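Local structure of Dps family DNA-binding stress response protein (2C41) at residues Glu18-Val23 with Lys82-Thr87; Leu108-Met113 with Arg134-His139. The protein is a twelve-subunit member of the Dps family that probably binds and oxidises iron and may bind DNA in the stress response. All coordinates share one frame; numbering follows the deposited sequence.

Contact 1: residues Glu18-Val23 with Lys82-Thr87; sequences EQANAV and KVATVT
Ala20, within helix 6-35, and Ala84, the first residue to leave helical angles after the short helix 80-83, bring their CA atoms to 4.9 Å, an approach that small side chains permit. Ala20 CB points at segment 82-87, 4.0 Å from Ala84 CB and 3.8 Å from Val83 CG1, so two methyls and one valine branch fill the narrow gap. The next residue, Asn21, has its CG anti to the carbonyl carbon (chi1 -74°), and its side chain crosses Val86 obliquely, with Asn21 CG 3.7 Å from Val86 CG1. The carboxamide beyond reaches the backbone nitrogens of Thr85 and Val86, but which of its two ends is oxygen is doubtful. Val86 CG2 lies 3.8 Å from the main-chain Asn21 O, and Val86 also packs on Val24 and on Ile109 of helix 95-122. An alanine in place of Asn21 would probably open a gap beside Val86 CG1 and leave the Thr85 and Val86 nitrogens without their polar neighbour. Thr85 turns its hydroxyl to Glu112 on helix 95-122, where it hydrogen bonds. A short helix in the long link between the second and third bundle helices, packed on the first, is characteristic of Dps proteins.

Contact 2: residues Leu108-Met113 with Arg134-His139; sequences LIITEM and RLVQTH
Ile109 and His139 meet at about a right angle in the buried part of this interface between antiparallel helices, whose axes approach to 9.5 Å at 159°. Methyl Ile109 CG2 sits over the centre of the imidazole, 3.6 Å from the centroid and 12° off the normal, a CH-pi contact that a branched residue can make close to its own backbone. With CG1 beside the backbone N (chi1 -67°), CG2 is left anti to that N and reaches the ring. Met113 approaches the same ring with an extended chain: its SD lies 5.0 Å from the His139 centroid, an oblique sulfur-aromatic approach. The unbranched thioether reaches across to the partner helix, with Met113 CE 3.8 Å from Leu135 CB and Met113 SD 3.5 Å from Val136 N. Glu18, from helix 6-35, touches Met113 as well, and His106, also on helix 95-122, meets the His139 ring.

The contrast lies in exposure rather than spacing. Ile110, partly exposed, rests its CG1 3.7 Å from His139 CB and its CG2 3.9 Å from Val136 CG2, while Thr111 is exposed and points away from the partner helix. Val136 is buried partly by Ile126 of a neighbouring subunit. Methyl, thioether and ring contacts carry the junction, so its cohesion probably rests on shape fit and burial of apolar groups more than on directional bonds.

Overall arrangement
From the N terminus, helix 6-35 supplies the first half of contact 1, and the chain then runs through helix 41-68 before segment 82-87 returns to it, closing a loop of 58 residues. Contact 2 follows in series: helix 95-122 leads through a short connection into helix 126-149, a hairpin with 20 residues between the paired segments. The two loops neither nest nor cross, and their centres lie about 13 Å apart. Glu112 of helix 95-122 bridges the two contacts and also forms a salt bridge with Arg17 of helix 6-35. Helix 6-35 and segment 82-87 are thus tied to helix 95-122, which contact 2 in turn packs against helix 126-149 of the ferritin-like bundle.

Contact 1: residues Glu18-Val23 with Lys82-Thr87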
loop_
_atom_site.group_PDB
_atom_site.type_symbol
_atom_site.label_atom_id
_atom_site.label_comp_id
_atom_site.label_asym_id
_atom_site.label_seq_id
_atom_site.Cartn_x
_atom_site.Cartn_y
_atom_site.Cartn_z
ATOM N N GLU C 18 -13.700 6.709 33.120
ATOM C CA GLU C 18 -12.591 6.236 32.311
ATOM C C GLU C 18 -12.491 7.029 31.000
ATOM O O GLU C 18 -11.394 7.435 30.590
ATOM C CB GLU C 18 -12.730 4.732 32.056
ATOM C CG GLU C 18 -12.556 3.873 33.326
ATOM C CD GLU C 18 -11.100 3.561 33.660
ATOM O OE1 GLU C 18 -10.187 4.056 32.956
ATOM O OE2 GLU C 18 -10.864 2.806 34.634
ATOM N N GLN C 19 -13.637 7.265 30.368
ATOM C CA GLN C 19 -13.678 8.034 29.119
ATOM C C GLN C 19 -13.162 9.453 29.352
ATOM O O GLN C 19 -12.329 9.947 28.598
ATOM C CB GLN C 19 -15.097 8.096 28.561
ATOM C CG GLN C 19 -15.216 8.981 27.316
ATOM C CD GLN C 19 -16.605 9.541 27.113
ATOM O OE1 GLN C 19 -16.797 10.487 26.345
ATOM N NE2 GLN C 19 -17.580 8.971 27.798
ATOM N N ALA C 20 -13.668 10.090 30.407
ATOM C CA ALA C 20 -13.237 11.438 30.787
ATOM C C ALA C 20 -11.732 11.482 31.048
ATOM O O ALA C 20 -11.062 12.413 30.600
ATOM C CB ALA C 20 -14.020 11.930 32.028
ATOM N N ASN C 21 -11.215 10.463 31.743
ATOM C CA ASN C 21 -9.775 10.340 31.989
ATOM C C ASN C 21 -8.965 10.234 30.700
ATOM O O ASN C 21 -7.893 10.825 30.591
ATOM C CB ASN C 21 -9.442 9.162 32.914
ATOM C CG ASN C 21 -9.798 9.432 34.372
ATOM O OD1 ASN C 21 -9.837 8.509 35.194
ATOM N ND2 ASN C 21 -10.048 10.688 34.700
ATOM N N ALA C 22 -9.485 9.493 29.723
ATOM C CA ALA C 22 -8.807 9.358 28.431
ATOM C C ALA C 22 -8.702 10.719 27.731
ATOM O O ALA C 22 -7.658 11.062 27.162
ATOM C CB ALA C 22 -9.523 8.353 27.551
ATOM N N VAL C 23 -9.784 11.493 27.781
ATOM C CA VAL C 23 -9.808 12.831 27.171
ATOM C C VAL C 23 -8.778 13.758 27.836
ATOM O O VAL C 23 -7.985 14.401 27.147
ATOM C CB VAL C 23 -11.223 13.456 27.236
ATOM C CG1 VAL C 23 -11.189 14.933 26.822
ATOM C CG2 VAL C 23 -12.190 12.650 26.351
ATOM N N LYS C 82 -15.338 17.676 35.211
ATOM C CA LYS C 82 -16.182 17.379 36.367
ATOM C C LYS C 82 -16.176 15.897 36.717
ATOM O O LYS C 82 -16.423 15.531 37.869
ATOM C CB LYS C 82 -17.624 17.821 36.113
ATOM C CG LYS C 82 -17.800 19.313 35.948
ATOM C CD LYS C 82 -19.279 19.663 35.908
ATOM C CE LYS C 82 -19.491 21.171 35.875
ATOM N NZ LYS C 82 -19.149 21.747 34.544
ATOM N N VAL C 83 -15.887 15.059 35.723
ATOM C CA VAL C 83 -16.017 13.612 35.838
ATOM C C VAL C 83 -14.633 12.948 35.955
ATOM O O VAL C 83 -14.479 11.931 36.637
ATOM C CB VAL C 83 -16.825 13.063 34.618
ATOM C CG1 VAL C 83 -16.859 11.543 34.589
ATOM C CG2 VAL C 83 -18.251 13.621 34.629
ATOM N N ALA C 84 -13.630 13.541 35.299
ATOM C CA ALA C 84 -12.274 12.992 35.305
ATOM C C ALA C 84 -11.681 12.970 36.705
ATOM O O ALA C 84 -11.909 13.882 37.505
ATOM C CB ALA C 84 -11.354 13.783 34.363
ATOM N N THR C 85 -10.928 11.915 36.992
ATOM C CA THR C 85 -10.170 11.816 38.234
ATOM C C THR C 85 -8.667 12.021 38.037
ATOM O O THR C 85 -7.961 12.279 39.005
ATOM C CB THR C 85 -10.413 10.482 38.947
ATOM O OG1 THR C 85 -10.177 9.405 38.031
ATOM C CG2 THR C 85 -11.848 10.412 39.467
ATOM N N VAL C 86 -8.177 11.904 36.801
ATOM C CA VAL C 86 -6.791 12.290 36.506
ATOM C C VAL C 86 -6.614 13.806 36.639
ATOM O O VAL C 86 -7.561 14.571 36.452
ATOM C CB VAL C 86 -6.290 11.816 35.108
ATOM C CG1 VAL C 86 -6.304 10.306 35.026
ATOM C CG2 VAL C 86 -7.118 12.419 34.006
ATOM N N THR C 87 -5.401 14.224 36.984
ATOM C CA THR C 87 -5.103 15.643 37.155
ATOM C C THR C 87 -4.925 16.314 35.792
ATOM O O THR C 87 -4.033 15.923 35.018
ATOM C CB THR C 87 -3.817 15.858 37.992
ATOM O OG1 THR C 87 -4.012 15.332 39.311
ATOM C CG2 THR C 87 -3.482 17.336 38.087
#

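Contact 2: residues Leu108-Met113 with Arg134-His139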
loop_
_atom_site.group_PDB
_atom_site.type_symbol
_atom_site.label_atom_id
_atom_site.label_comp_id
_atom_site.label_asym_id
_atom_site.label_seq_id
_atom_site.Cartn_x
_atom_site.Cartn_y
_atom_site.Cartn_z
ATOM N N LEU C 108 -2.746 6.197 38.330
ATOM C CA LEU C 108 -4.142 6.330 38.758
ATOM C C LEU C 108 -5.053 5.549 37.807
ATOM O O LEU C 108 -5.916 4.785 38.259
ATOM C CB LEU C 108 -4.580 7.804 38.855
ATOM C CG LEU C 108 -6.041 8.107 39.232
ATOM C CD1 LEU C 108 -6.176 9.472 39.872
ATOM C CD2 LEU C 108 -6.977 8.017 38.029
ATOM N N ILE C 109 -4.867 5.743 36.505
ATOM C CA ILE C 109 -5.688 5.048 35.507
ATOM C C ILE C 109 -5.522 3.527 35.581
ATOM O O ILE C 109 -6.513 2.795 35.515
ATOM C CB ILE C 109 -5.414 5.557 34.084
ATOM C CG1 ILE C 109 -5.906 7.009 33.956
ATOM C CG2 ILE C 109 -6.109 4.658 33.042
ATOM C CD1 ILE C 109 -5.477 7.703 32.664
ATOM N N ILE C 110 -4.282 3.060 35.736
ATOM C CA ILE C 110 -4.001 1.623 35.869
ATOM C C ILE C 110 -4.741 1.042 37.081
ATOM O O ILE C 110 -5.396 0.007 36.986
ATOM C CB ILE C 110 -2.482 1.332 35.973
ATOM C CG1 ILE C 110 -1.799 1.617 34.620
ATOM C CG2 ILE C 110 -2.227 -0.122 36.431
ATOM C CD1 ILE C 110 -0.281 1.776 34.714
ATOM N N THR C 111 -4.651 1.728 38.213
ATOM C CA THR C 111 -5.375 1.294 39.407
ATOM C C THR C 111 -6.881 1.249 39.137
ATOM O O THR C 111 -7.534 0.244 39.432
ATOM C CB THR C 111 -5.059 2.178 40.623
ATOM O OG1 THR C 111 -3.689 1.973 40.988
ATOM C CG2 THR C 111 -5.961 1.828 41.825
ATOM N N GLU C 112 -7.410 2.328 38.572
ATOM C CA GLU C 112 -8.836 2.408 38.263
ATOM C C GLU C 112 -9.300 1.342 37.274
ATOM O O GLU C 112 -10.373 0.766 37.455
ATOM C CB GLU C 112 -9.218 3.800 37.765
ATOM C CG GLU C 112 -9.183 4.860 38.870
ATOM C CD GLU C 112 -9.835 6.166 38.474
ATOM O OE1 GLU C 112 -9.977 7.042 39.355
ATOM O OE2 GLU C 112 -10.207 6.337 37.292
ATOM N N MET C 113 -8.507 1.076 36.238
ATOM C CA MET C 113 -8.886 0.054 35.264
ATOM C C MET C 113 -8.935 -1.346 35.872
ATOM O O MET C 113 -9.794 -2.147 35.509
ATOM C CB MET C 113 -7.984 0.091 34.034
ATOM C CG MET C 113 -8.316 1.254 33.090
ATOM S SD MET C 113 -7.505 1.044 31.495
ATOM C CE MET C 113 -8.128 2.506 30.643
ATOM N N ARG C 134 -7.547 -4.994 28.121
ATOM C CA ARG C 134 -6.707 -4.641 26.969
ATOM C C ARG C 134 -6.074 -3.255 27.137
ATOM O O ARG C 134 -4.858 -3.085 26.980
ATOM C CB ARG C 134 -7.521 -4.717 25.669
ATOM C CG ARG C 134 -6.777 -4.193 24.430
ATOM C CD ARG C 134 -7.454 -4.601 23.127
ATOM N NE ARG C 134 -8.875 -4.249 23.083
ATOM C CZ ARG C 134 -9.363 -3.040 22.793
ATOM N NH1 ARG C 134 -10.680 -2.855 22.784
ATOM N NH2 ARG C 134 -8.556 -2.020 22.497
ATOM N N LEU C 135 -6.905 -2.266 27.454
ATOM C CA LEU C 135 -6.434 -0.884 27.535
ATOM C C LEU C 135 -5.394 -0.670 28.629
ATOM O O LEU C 135 -4.449 0.103 28.451
ATOM C CB LEU C 135 -7.602 0.096 27.709
ATOM C CG LEU C 135 -8.640 0.186 26.573
ATOM C CD1 LEU C 135 -9.573 1.376 26.827
ATOM C CD2 LEU C 135 -7.972 0.274 25.196
ATOM N N VAL C 136 -5.557 -1.353 29.757
ATOM C CA VAL C 136 -4.620 -1.157 30.869
ATOM C C VAL C 136 -3.176 -1.530 30.483
ATOM O O VAL C 136 -2.226 -0.932 30.984
ATOM C CB VAL C 136 -5.115 -1.843 32.174
ATOM C CG1 VAL C 136 -4.817 -3.336 32.160
ATOM C CG2 VAL C 136 -4.506 -1.174 33.411
ATOM N N GLN C 137 -3.016 -2.487 29.563
ATOM C CA GLN C 137 -1.681 -2.909 29.126
ATOM C C GLN C 137 -0.958 -1.792 28.371
ATOM O O GLN C 137 0.257 -1.632 28.489
ATOM C CB GLN C 137 -1.759 -4.190 28.290
ATOM C CG GLN C 137 -2.316 -5.374 29.087
ATOM C CD GLN C 137 -2.664 -6.564 28.221
ATOM O OE1 GLN C 137 -3.851 -6.920 28.056
ATOM N NE2 GLN C 137 -1.641 -7.177 27.636
ATOM N N THR C 138 -1.719 -1.014 27.601
ATOM C CA THR C 138 -1.153 0.153 26.916
ATOM C C THR C 138 -0.686 1.197 27.944
ATOM O O THR C 138 0.405 1.747 27.828
ATOM C CB THR C 138 -2.164 0.727 25.907
ATOM O OG1 THR C 138 -2.350 -0.243 24.867
ATOM C CG2 THR C 138 -1.663 2.029 25.303
ATOM N N HIS C 139 -1.505 1.443 28.963
ATOM C CA HIS C 139 -1.094 2.332 30.056
ATOM C C HIS C 139 0.159 1.831 30.775
ATOM O O HIS C 139 1.052 2.622 31.128
ATOM C CB HIS C 139 -2.252 2.548 31.029
ATOM C CG HIS C 139 -3.196 3.614 30.580
ATOM N ND1 HIS C 139 -4.423 3.341 30.011
ATOM C CD2 HIS C 139 -3.069 4.959 30.574
ATOM C CE1 HIS C 139 -5.019 4.478 29.696
ATOM N NE2 HIS C 139 -4.215 5.473 30.022
#